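Local coordinates for GH26A (Muricauda sp. MAR_2010_75, PDB 6Q75), which probably hydrolyses beta-linked polysaccharides of the mannan type, as a glycoside hydrolase of family 26 from a marine bacterium, at residues A[151-156]-A[202-207]; A[158-163]-A[170-175]; A[282-287]-A[316-321]. All coordinates share one frame; numbering follows the deposited sequence.

Contacts 1 and 2 are neighbours that share helix 144-165, whereas contact 3 lies across the chain's centre, about 37 Å from contact 1 and 29 Å from contact 2, centre to centre. Contact 2 is the core of the three: helix against barrel strand, four buried side chains and no hydrogen bond. Contact 1 joins the same helix to helix 194-208 and is half buried, an apolar inner side giving way to a salt bridge. They touch through Leu205, on Trp172 and Leu160, and through Val156 on Trp172. Contact 3, peripheral and partly buried, sets a short helix against a turn; one tyrosine ring carries it, with a water between its OH and, weakly bound, Leu287 O.

Contact 1. Residues A[151-156]-A[202-207]; sequences QQVDQV and YDRLVN
Arg204 and Asp154 form the polar half of this contact. The guanidinium comes side-on, NE to one carboxylate oxygen and NH2 to the other. Arg204 NE to Asp154 OD1 is 2.7 Å and nearly straight at 168°. Arg204 NH2 meets the syn lone pair of Asp154 OD2 at 3.0 Å. The two groups meet edge to edge, nearly coplanar. With CG anti to the backbone N (chi1 -175°) and the chain extended from there to NE, the arginine spans the gap between the helices. Asp154 OD1 also receives a hydrogen bond from His209, which helps to fix the carboxylate.

The two helices, 144-165 and 194-208, are neighbours on the outside of the (beta/alpha)8 barrel expected of family 26; their local axes cross at -40° and come no closer than 10.9 Å, leaving side chains to bridge the space.

Apolar contact centres on Val153. Its CG1 touches the aliphatic part of the arginine, 3.8 Å from Arg204 CD, and meets Leu205 CD2 at 3.8 Å. Leu205 continues inward to Trp172 and Trp216, on strands 170-173 and 214-221.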
loop_
_atom_site.group_PDB
_atom_site.type_symbol
_atom_site.label_atom_id
_atom_site.label_comp_id
_atom_site.label_asym_id
_atom_site.label_seq_id
_atom_site.Cartn_x
_atom_site.Cartn_y
_atom_site.Cartn_z
ATOM N N GLN A 151 5.623 3.934 -20.209
ATOM C CA GLN A 151 6.569 4.988 -19.850
ATOM C C GLN A 151 6.308 5.515 -18.445
ATOM O O GLN A 151 7.249 5.849 -17.719
ATOM C CB GLN A 151 6.504 6.133 -20.856
ATOM C CG GLN A 151 6.917 5.729 -22.238
ATOM C CD GLN A 151 6.677 6.833 -23.243
ATOM O OE1 GLN A 151 6.101 7.876 -22.912
ATOM N NE2 GLN A 151 7.121 6.618 -24.471
ATOM N N GLN A 152 5.042 5.625 -18.062
ATOM C CA GLN A 152 4.724 6.067 -16.705
ATOM C C GLN A 152 5.155 5.036 -15.675
ATOM O O GLN A 152 5.643 5.394 -14.596
ATOM C CB GLN A 152 3.229 6.344 -16.589
ATOM C CG GLN A 152 2.795 7.546 -17.404
ATOM C CD GLN A 152 1.288 7.642 -17.541
ATOM O OE1 GLN A 152 0.560 6.686 -17.266
ATOM N NE2 GLN A 152 0.813 8.794 -17.993
ATOM N N VAL A 153 4.961 3.753 -15.973
ATOM C CA VAL A 153 5.460 2.698 -15.087
ATOM C C VAL A 153 6.972 2.788 -14.953
ATOM O O VAL A 153 7.525 2.633 -13.859
ATOM C CB VAL A 153 5.019 1.314 -15.600
ATOM C CG1 VAL A 153 5.756 0.169 -14.867
ATOM C CG2 VAL A 153 3.524 1.160 -15.461
ATOM N N ASP A 154 7.671 3.029 -16.066
ATOM C CA ASP A 154 9.130 3.040 -16.020
ATOM C C ASP A 154 9.670 4.199 -15.187
ATOM O O ASP A 154 10.764 4.091 -14.617
ATOM C CB ASP A 154 9.699 3.085 -17.447
ATOM C CG ASP A 154 9.458 1.794 -18.230
ATOM O OD1 ASP A 154 8.921 0.821 -17.676
ATOM O OD2 ASP A 154 9.805 1.741 -19.425
ATOM N N GLN A 155 8.920 5.302 -15.081
ATOM C CA GLN A 155 9.343 6.428 -14.247
ATOM C C GLN A 155 9.328 6.093 -12.759
ATOM O O GLN A 155 9.924 6.821 -11.962
ATOM C CB GLN A 155 8.460 7.655 -14.493
ATOM C CG GLN A 155 8.766 8.374 -15.799
ATOM C CD GLN A 155 7.775 9.491 -16.111
ATOM O OE1 GLN A 155 6.585 9.392 -15.796
ATOM N NE2 GLN A 155 8.263 10.549 -16.768
ATOM N N VAL A 156 8.611 5.052 -12.357
ATOM C CA VAL A 156 8.684 4.566 -10.985
ATOM C C VAL A 156 9.639 3.384 -10.863
ATOM O O VAL A 156 10.360 3.261 -9.869
ATOM C CB VAL A 156 7.271 4.206 -10.484
ATOM C CG1 VAL A 156 7.335 3.576 -9.092
ATOM C CG2 VAL A 156 6.417 5.456 -10.448
ATOM N N TYR A 202 2.340 -6.311 -12.947
ATOM C CA TYR A 202 3.180 -7.347 -12.357
ATOM C C TYR A 202 4.206 -7.828 -13.370
ATOM O O TYR A 202 5.405 -7.907 -13.071
ATOM C CB TYR A 202 2.304 -8.500 -11.867
ATOM C CG TYR A 202 3.064 -9.538 -11.081
ATOM C CD1 TYR A 202 3.810 -10.499 -11.739
ATOM C CD2 TYR A 202 3.026 -9.566 -9.683
ATOM C CE1 TYR A 202 4.517 -11.455 -11.057
ATOM C CE2 TYR A 202 3.741 -10.545 -8.979
ATOM C CZ TYR A 202 4.477 -11.482 -9.676
ATOM O OH TYR A 202 5.207 -12.470 -9.030
ATOM N N ASP A 203 3.741 -8.145 -14.579
ATOM C CA ASP A 203 4.651 -8.581 -15.633
ATOM C C ASP A 203 5.723 -7.530 -15.903
ATOM O O ASP A 203 6.903 -7.867 -16.071
ATOM C CB ASP A 203 3.854 -8.908 -16.901
ATOM C CG ASP A 203 4.737 -9.363 -18.062
ATOM O OD1 ASP A 203 5.361 -10.449 -17.983
ATOM O OD2 ASP A 203 4.787 -8.626 -19.068
ATOM N N ARG A 204 5.345 -6.252 -15.979
ATOM C CA ARG A 204 6.362 -5.265 -16.325
ATOM C C ARG A 204 7.382 -5.111 -15.205
ATOM O O ARG A 204 8.579 -5.008 -15.448
ATOM C CB ARG A 204 5.733 -3.910 -16.649
ATOM C CG ARG A 204 6.812 -2.915 -17.127
ATOM C CD ARG A 204 6.320 -1.835 -18.089
ATOM N NE ARG A 204 7.451 -1.181 -18.764
ATOM C CZ ARG A 204 7.948 -1.547 -19.945
ATOM N NH1 ARG A 204 7.416 -2.563 -20.615
ATOM N NH2 ARG A 204 8.978 -0.893 -20.473
ATOM N N LEU A 205 6.934 -5.086 -13.958
ATOM C CA LEU A 205 7.895 -4.854 -12.886
ATOM C C LEU A 205 8.744 -6.087 -12.601
ATOM O O LEU A 205 9.971 -5.992 -12.480
ATOM C CB LEU A 205 7.143 -4.408 -11.646
ATOM C CG LEU A 205 6.503 -3.029 -11.768
ATOM C CD1 LEU A 205 5.948 -2.652 -10.369
ATOM C CD2 LEU A 205 7.503 -1.984 -12.214
ATOM N N VAL A 206 8.115 -7.257 -12.509
ATOM C CA VAL A 206 8.854 -8.459 -12.111
ATOM C C VAL A 206 9.625 -9.048 -13.287
ATOM O O VAL A 206 10.784 -9.456 -13.155
ATOM C CB VAL A 206 7.884 -9.491 -11.511
ATOM C CG1 VAL A 206 8.610 -10.824 -11.216
ATOM C CG2 VAL A 206 7.183 -8.910 -10.255
ATOM N N ASN A 207 8.997 -9.137 -14.444
ATOM C CA ASN A 207 9.665 -9.826 -15.539
ATOM C C ASN A 207 10.481 -8.881 -16.406
ATOM O O ASN A 207 11.609 -9.209 -16.781
ATOM C CB ASN A 207 8.641 -10.574 -16.384
ATOM C CG ASN A 207 7.953 -11.660 -15.607
ATOM O OD1 ASN A 207 8.582 -12.354 -14.801
ATOM N ND2 ASN A 207 6.657 -11.818 -15.829
#

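Contact 2. Residues A[158-163]-A[170-175]; sequences VHLKKL and ILWRPY
Residues 158-163 of helix 144-165 lie over strand 170-173 with the backbones nearest at Leu163 and Ile170, whose CA atoms are 8.3 Å apart, a spacing bridged by side chains, with no hydrogen bond between the two segments. This is a helix packed on the strand that follows it, as in the (beta/alpha)8 barrel expected of family 26: helix 144-165 leads through a short connection into strand 170-173, which runs parallel to strands 104-108 and 214-221 on its two flanks.

Two apolar pairs join the layers. Nearer the start of the strand, Leu163 and Ile170 meet methyl to methyl, CD1 to CD1 at 3.9 Å, their side chains crossing at about a right angle. Ile170 has CG1 anti to its carbonyl carbon (chi1 -53°), which sends the longer branch out to the helix. Leu163 also packs on Leu107 and on Ala95 and Ile96 of helix 88-100, and Ile170 on Val105 and Leu214, so the pair is closed in by adjoining strands and a second helix.

One helical turn earlier, Leu160 faces Trp172. The indole is sandwiched: Pro174 CB lies against one face toward the rim, while the leucine approaches the opposite face in a CH-pi contact. Leu160 CD1 stands 4.2 Å from the centroid of the Trp172 six-membered ring, just 7° off the ring normal.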
loop_
_atom_site.group_PDB
_atom_site.type_symbol
_atom_site.label_atom_id
_atom_site.label_comp_id
_atom_site.label_asym_id
_atom_site.label_seq_id
_atom_site.Cartn_x
_atom_site.Cartn_y
_atom_site.Cartn_z
ATOM N N VAL A 158 12.417 2.776 -12.203
ATOM C CA VAL A 158 13.828 3.125 -12.056
ATOM C C VAL A 158 14.180 3.342 -10.588
ATOM O O VAL A 158 15.306 3.060 -10.156
ATOM C CB VAL A 158 14.171 4.361 -12.905
ATOM C CG1 VAL A 158 14.066 4.031 -14.376
ATOM C CG2 VAL A 158 13.268 5.510 -12.567
ATOM N N HIS A 159 13.231 3.831 -9.806
ATOM C CA HIS A 159 13.486 4.066 -8.388
ATOM C C HIS A 159 13.336 2.779 -7.585
ATOM O O HIS A 159 14.120 2.525 -6.662
ATOM C CB HIS A 159 12.546 5.173 -7.895
ATOM C CG HIS A 159 12.707 6.452 -8.662
ATOM N ND1 HIS A 159 13.910 7.125 -8.740
ATOM C CD2 HIS A 159 11.851 7.121 -9.476
ATOM C CE1 HIS A 159 13.777 8.176 -9.532
ATOM N NE2 HIS A 159 12.541 8.193 -9.997
ATOM N N LEU A 160 12.371 1.930 -7.942
ATOM C CA LEU A 160 12.309 0.618 -7.302
ATOM C C LEU A 160 13.588 -0.175 -7.543
ATOM O O LEU A 160 14.043 -0.916 -6.660
ATOM C CB LEU A 160 11.091 -0.151 -7.815
ATOM C CG LEU A 160 9.738 0.481 -7.455
ATOM C CD1 LEU A 160 8.579 -0.257 -8.106
ATOM C CD2 LEU A 160 9.508 0.578 -5.919
ATOM N N LYS A 161 14.216 0.015 -8.712
ATOM C CA LYS A 161 15.442 -0.708 -9.017
ATOM C C LYS A 161 16.607 -0.177 -8.198
ATOM O O LYS A 161 17.478 -0.946 -7.783
ATOM C CB LYS A 161 15.762 -0.557 -10.509
ATOM C CG LYS A 161 15.142 -1.573 -11.427
ATOM C CD LYS A 161 15.356 -1.108 -12.884
ATOM C CE LYS A 161 15.157 -2.221 -13.897
ATOM N NZ LYS A 161 15.368 -1.710 -15.297
ATOM N N LYS A 162 16.623 1.125 -7.920
ATOM C CA LYS A 162 17.634 1.655 -7.015
ATOM C C LYS A 162 17.443 1.096 -5.604
ATOM O O LYS A 162 18.421 0.776 -4.910
ATOM C CB LYS A 162 17.573 3.181 -7.018
ATOM C CG LYS A 162 18.578 3.845 -6.107
ATOM N N LEU A 163 16.194 0.929 -5.183
ATOM C CA LEU A 163 15.935 0.340 -3.867
ATOM C C LEU A 163 16.360 -1.129 -3.821
ATOM O O LEU A 163 16.878 -1.596 -2.805
ATOM C CB LEU A 163 14.454 0.514 -3.520
ATOM C CG LEU A 163 14.088 1.962 -3.180
ATOM C CD1 LEU A 163 12.596 2.186 -3.285
ATOM C CD2 LEU A 163 14.549 2.306 -1.765
ATOM N N ILE A 170 10.251 -3.975 -0.288
ATOM C CA ILE A 170 9.209 -2.945 -0.329
ATOM C C ILE A 170 7.833 -3.588 -0.178
ATOM O O ILE A 170 7.483 -4.485 -0.943
ATOM C CB ILE A 170 9.281 -2.143 -1.643
ATOM C CG1 ILE A 170 10.702 -1.602 -1.853
ATOM C CG2 ILE A 170 8.174 -1.057 -1.705
ATOM C CD1 ILE A 170 11.119 -0.554 -0.866
ATOM N N LEU A 171 7.033 -3.123 0.804
ATOM C CA LEU A 171 5.617 -3.463 0.771
ATOM C C LEU A 171 4.960 -2.582 -0.290
ATOM O O LEU A 171 4.648 -1.411 -0.039
ATOM C CB LEU A 171 4.978 -3.241 2.149
ATOM C CG LEU A 171 5.574 -4.139 3.236
ATOM C CD1 LEU A 171 5.102 -3.657 4.628
ATOM C CD2 LEU A 171 5.179 -5.613 3.040
ATOM N N TRP A 172 4.768 -3.131 -1.498
ATOM C CA TRP A 172 4.373 -2.363 -2.674
ATOM C C TRP A 172 2.859 -2.449 -2.856
ATOM O O TRP A 172 2.320 -3.553 -2.959
ATOM C CB TRP A 172 5.127 -2.941 -3.883
ATOM C CG TRP A 172 4.747 -2.466 -5.225
ATOM C CD1 TRP A 172 4.342 -3.238 -6.281
ATOM C CD2 TRP A 172 4.783 -1.115 -5.703
ATOM N NE1 TRP A 172 4.094 -2.446 -7.384
ATOM C CE2 TRP A 172 4.373 -1.143 -7.063
ATOM C CE3 TRP A 172 5.117 0.116 -5.116
ATOM C CZ2 TRP A 172 4.277 0.006 -7.847
ATOM C CZ3 TRP A 172 5.001 1.271 -5.890
ATOM C CH2 TRP A 172 4.609 1.197 -7.261
ATOM N N ARG A 173 2.154 -1.290 -2.833
ATOM C CA ARG A 173 0.689 -1.257 -2.847
ATOM C C ARG A 173 0.203 -0.406 -4.022
ATOM O O ARG A 173 -0.194 0.751 -3.853
ATOM C CB ARG A 173 0.119 -0.756 -1.503
ATOM C CG ARG A 173 1.013 -1.047 -0.279
ATOM C CD ARG A 173 0.234 -0.812 1.025
ATOM N NE ARG A 173 -0.535 0.443 0.978
ATOM C CZ ARG A 173 0.003 1.648 1.157
ATOM N NH1 ARG A 173 -0.766 2.729 1.080
ATOM N NH2 ARG A 173 1.313 1.784 1.386
ATOM N N PRO A 174 0.283 -0.929 -5.249
ATOM C CA PRO A 174 -0.179 -0.173 -6.418
ATOM C C PRO A 174 -1.694 -0.232 -6.634
ATOM O O PRO A 174 -2.368 -1.207 -6.291
ATOM C CB PRO A 174 0.564 -0.867 -7.572
ATOM C CG PRO A 174 0.563 -2.354 -7.123
ATOM C CD PRO A 174 0.707 -2.295 -5.566
ATOM N N TYR A 175 -2.215 0.816 -7.273
ATOM C CA TYR A 175 -3.605 0.866 -7.743
ATOM C C TYR A 175 -4.572 0.503 -6.611
ATOM O O TYR A 175 -5.448 -0.353 -6.750
ATOM C CB TYR A 175 -3.821 -0.041 -8.938
ATOM C CG TYR A 175 -2.995 0.343 -10.154
ATOM C CD1 TYR A 175 -3.036 1.644 -10.681
ATOM C CD2 TYR A 175 -2.186 -0.591 -10.784
ATOM C CE1 TYR A 175 -2.273 1.999 -11.808
ATOM C CE2 TYR A 175 -1.433 -0.244 -11.928
ATOM C CZ TYR A 175 -1.480 1.048 -12.416
ATOM O OH TYR A 175 -0.727 1.391 -13.532
#

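Contact 3. Residues A[282-287]-A[316-321]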
loop_
_atom_site.group_PDB
_atom_site.type_symbol
_atom_site.label_atom_id
_atom_site.label_comp_id
_atom_site.label_asym_id
_atom_site.label_seq_id
_atom_site.Cartn_x
_atom_site.Cartn_y
_atom_site.Cartn_z
ATOM N N PRO A 282 -7.167 1.606 15.372
ATOM C CA PRO A 282 -7.920 0.484 15.968
ATOM C C PRO A 282 -7.654 0.389 17.464
ATOM O O PRO A 282 -6.505 0.251 17.894
ATOM C CB PRO A 282 -7.379 -0.743 15.227
ATOM C CG PRO A 282 -5.995 -0.334 14.751
ATOM C CD PRO A 282 -6.069 1.160 14.479
ATOM N N ARG A 283 -8.724 0.449 18.260
ATOM C CA ARG A 283 -8.576 0.297 19.691
ATOM C C ARG A 283 -8.200 -1.139 20.041
ATOM O O ARG A 283 -8.520 -2.074 19.302
ATOM C CB ARG A 283 -9.875 0.654 20.408
ATOM C CG ARG A 283 -10.499 1.961 19.981
ATOM C CD ARG A 283 -11.460 2.433 21.040
ATOM N NE ARG A 283 -10.794 2.489 22.339
ATOM C CZ ARG A 283 -11.388 2.838 23.476
ATOM N NH1 ARG A 283 -10.695 2.862 24.608
ATOM N NH2 ARG A 283 -12.674 3.161 23.480
ATOM N N PRO A 284 -7.583 -1.344 21.208
ATOM C CA PRO A 284 -7.264 -2.717 21.650
ATOM C C PRO A 284 -8.421 -3.702 21.543
ATOM O O PRO A 284 -8.189 -4.843 21.135
ATOM C CB PRO A 284 -6.833 -2.496 23.110
ATOM C CG PRO A 284 -6.177 -1.136 23.062
ATOM C CD PRO A 284 -7.023 -0.322 22.115
ATOM N N LEU A 285 -9.659 -3.305 21.882
ATOM C CA LEU A 285 -10.781 -4.243 21.770
ATOM C C LEU A 285 -10.975 -4.704 20.332
ATOM O O LEU A 285 -11.286 -5.876 20.085
ATOM C CB LEU A 285 -12.081 -3.606 22.260
ATOM C CG LEU A 285 -12.646 -3.732 23.663
ATOM C CD1 LEU A 285 -14.070 -3.196 23.629
ATOM C CD2 LEU A 285 -12.614 -5.174 24.182
ATOM N N VAL A 286 -10.829 -3.782 19.377
ATOM C CA VAL A 286 -10.923 -4.134 17.964
ATOM C C VAL A 286 -9.807 -5.106 17.598
ATOM O O VAL A 286 -10.035 -6.111 16.909
ATOM C CB VAL A 286 -10.871 -2.864 17.090
ATOM C CG1 VAL A 286 -10.707 -3.219 15.638
ATOM C CG2 VAL A 286 -12.134 -2.008 17.267
ATOM N N LEU A 287 -8.575 -4.803 18.034
ATOM C CA LEU A 287 -7.445 -5.677 17.727
ATOM C C LEU A 287 -7.592 -7.043 18.388
ATOM O O LEU A 287 -7.204 -8.054 17.800
ATOM C CB LEU A 287 -6.132 -5.029 18.159
ATOM C CG LEU A 287 -5.788 -3.713 17.477
ATOM C CD1 LEU A 287 -4.527 -3.143 18.095
ATOM C CD2 LEU A 287 -5.632 -3.912 15.970
ATOM N N TYR A 316 -0.247 2.564 20.529
ATOM C CA TYR A 316 1.187 2.307 20.481
ATOM C C TYR A 316 1.666 1.543 21.711
ATOM O O TYR A 316 2.645 0.800 21.627
ATOM C CB TYR A 316 1.959 3.612 20.347
ATOM C CG TYR A 316 2.166 4.029 18.900
ATOM C CD1 TYR A 316 1.084 4.289 18.072
ATOM C CD2 TYR A 316 3.433 4.163 18.381
ATOM C CE1 TYR A 316 1.266 4.683 16.738
ATOM C CE2 TYR A 316 3.631 4.549 17.072
ATOM C CZ TYR A 316 2.558 4.801 16.255
ATOM O OH TYR A 316 2.808 5.178 14.963
ATOM N N GLY A 317 1.015 1.726 22.866
ATOM C CA GLY A 317 1.431 1.044 24.080
ATOM C C GLY A 317 0.822 -0.324 24.315
ATOM O O GLY A 317 1.181 -1.003 25.287
ATOM N N TYR A 318 -0.119 -0.726 23.469
ATOM C CA TYR A 318 -0.750 -2.034 23.574
ATOM C C TYR A 318 0.292 -3.140 23.422
ATOM O O TYR A 318 1.202 -3.053 22.593
ATOM C CB TYR A 318 -1.830 -2.131 22.496
ATOM C CG TYR A 318 -2.632 -3.408 22.378
ATOM C CD1 TYR A 318 -3.338 -3.953 23.449
ATOM C CD2 TYR A 318 -2.691 -4.059 21.154
ATOM C CE1 TYR A 318 -4.076 -5.136 23.285
ATOM C CE2 TYR A 318 -3.413 -5.212 20.986
ATOM C CZ TYR A 318 -4.103 -5.753 22.040
ATOM O OH TYR A 318 -4.805 -6.919 21.807
ATOM N N ASP A 319 0.138 -4.204 24.220
ATOM C CA ASP A 319 1.173 -5.230 24.277
ATOM C C ASP A 319 1.402 -5.895 22.920
ATOM O O ASP A 319 2.512 -6.349 22.642
ATOM C CB ASP A 319 0.788 -6.286 25.315
ATOM C CG ASP A 319 -0.349 -7.172 24.840
ATOM O OD1 ASP A 319 -1.473 -6.669 24.636
ATOM O OD2 ASP A 319 -0.128 -8.397 24.730
ATOM N N LYS A 320 0.389 -5.953 22.056
ATOM C CA LYS A 320 0.573 -6.607 20.765
ATOM C C LYS A 320 1.088 -5.666 19.677
ATOM O O LYS A 320 1.371 -6.132 18.571
ATOM C CB LYS A 320 -0.730 -7.247 20.273
ATOM C CG LYS A 320 -1.363 -8.273 21.196
ATOM C CD LYS A 320 -0.513 -9.518 21.272
ATOM C CE LYS A 320 -1.330 -10.716 21.729
ATOM N NZ LYS A 320 -2.082 -10.422 22.972
ATOM N N THR A 321 1.228 -4.372 19.954
ATOM C CA THR A 321 1.679 -3.428 18.935
ATOM C C THR A 321 3.195 -3.398 18.930
ATOM O O THR A 321 3.821 -3.277 19.984
ATOM C CB THR A 321 1.144 -2.021 19.210
ATOM O OG1 THR A 321 -0.279 -2.036 19.157
ATOM C CG2 THR A 321 1.689 -1.022 18.139
HETATM O O HOH W 1 -4.673 -8.598 19.057
#
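Tyr318 puts its ring against Pro284 and Leu287, two residues on one side of the short helix 284-289. The ring gets there because CG is anti to the backbone N (chi1 179°), swinging the phenol out from the turn toward the helix. Pro284 CB lies over one face in a CH-pi contact, 4.1 Å from the centroid of the Tyr318 ring and 27° off its normal. On the opposite face, toward the rim, are Asp319 OD1 and the backbone N of Lys320, from the turn itself. Leu287, with CG beside its backbone N (chi1 -62°), approaches obliquely and brings CD1 to 3.7 Å from Tyr318 CD2. Beyond the ring, a water lies 3.2 Å from Tyr318 OH and makes a weak bond to Leu287 O at 2.9 Å. Were the ring cut back to an alanine here, Pro284 and Leu287 would probably lose their apolar partner and the water its phenol bond, and a gap would open between helix and turn.

Residues 318-321 form a type I beta turn, closed by Thr321 N to Tyr318 O. The turn leads from helix 309-316 into strand 321-322, and Leu287 and Thr321 both rest on Ile46 of strand 46-51. From the helix's N-cap position, Arg283 NH1 makes a salt bridge to Glu314, tying helix 284-289 to helix 309-316 as well.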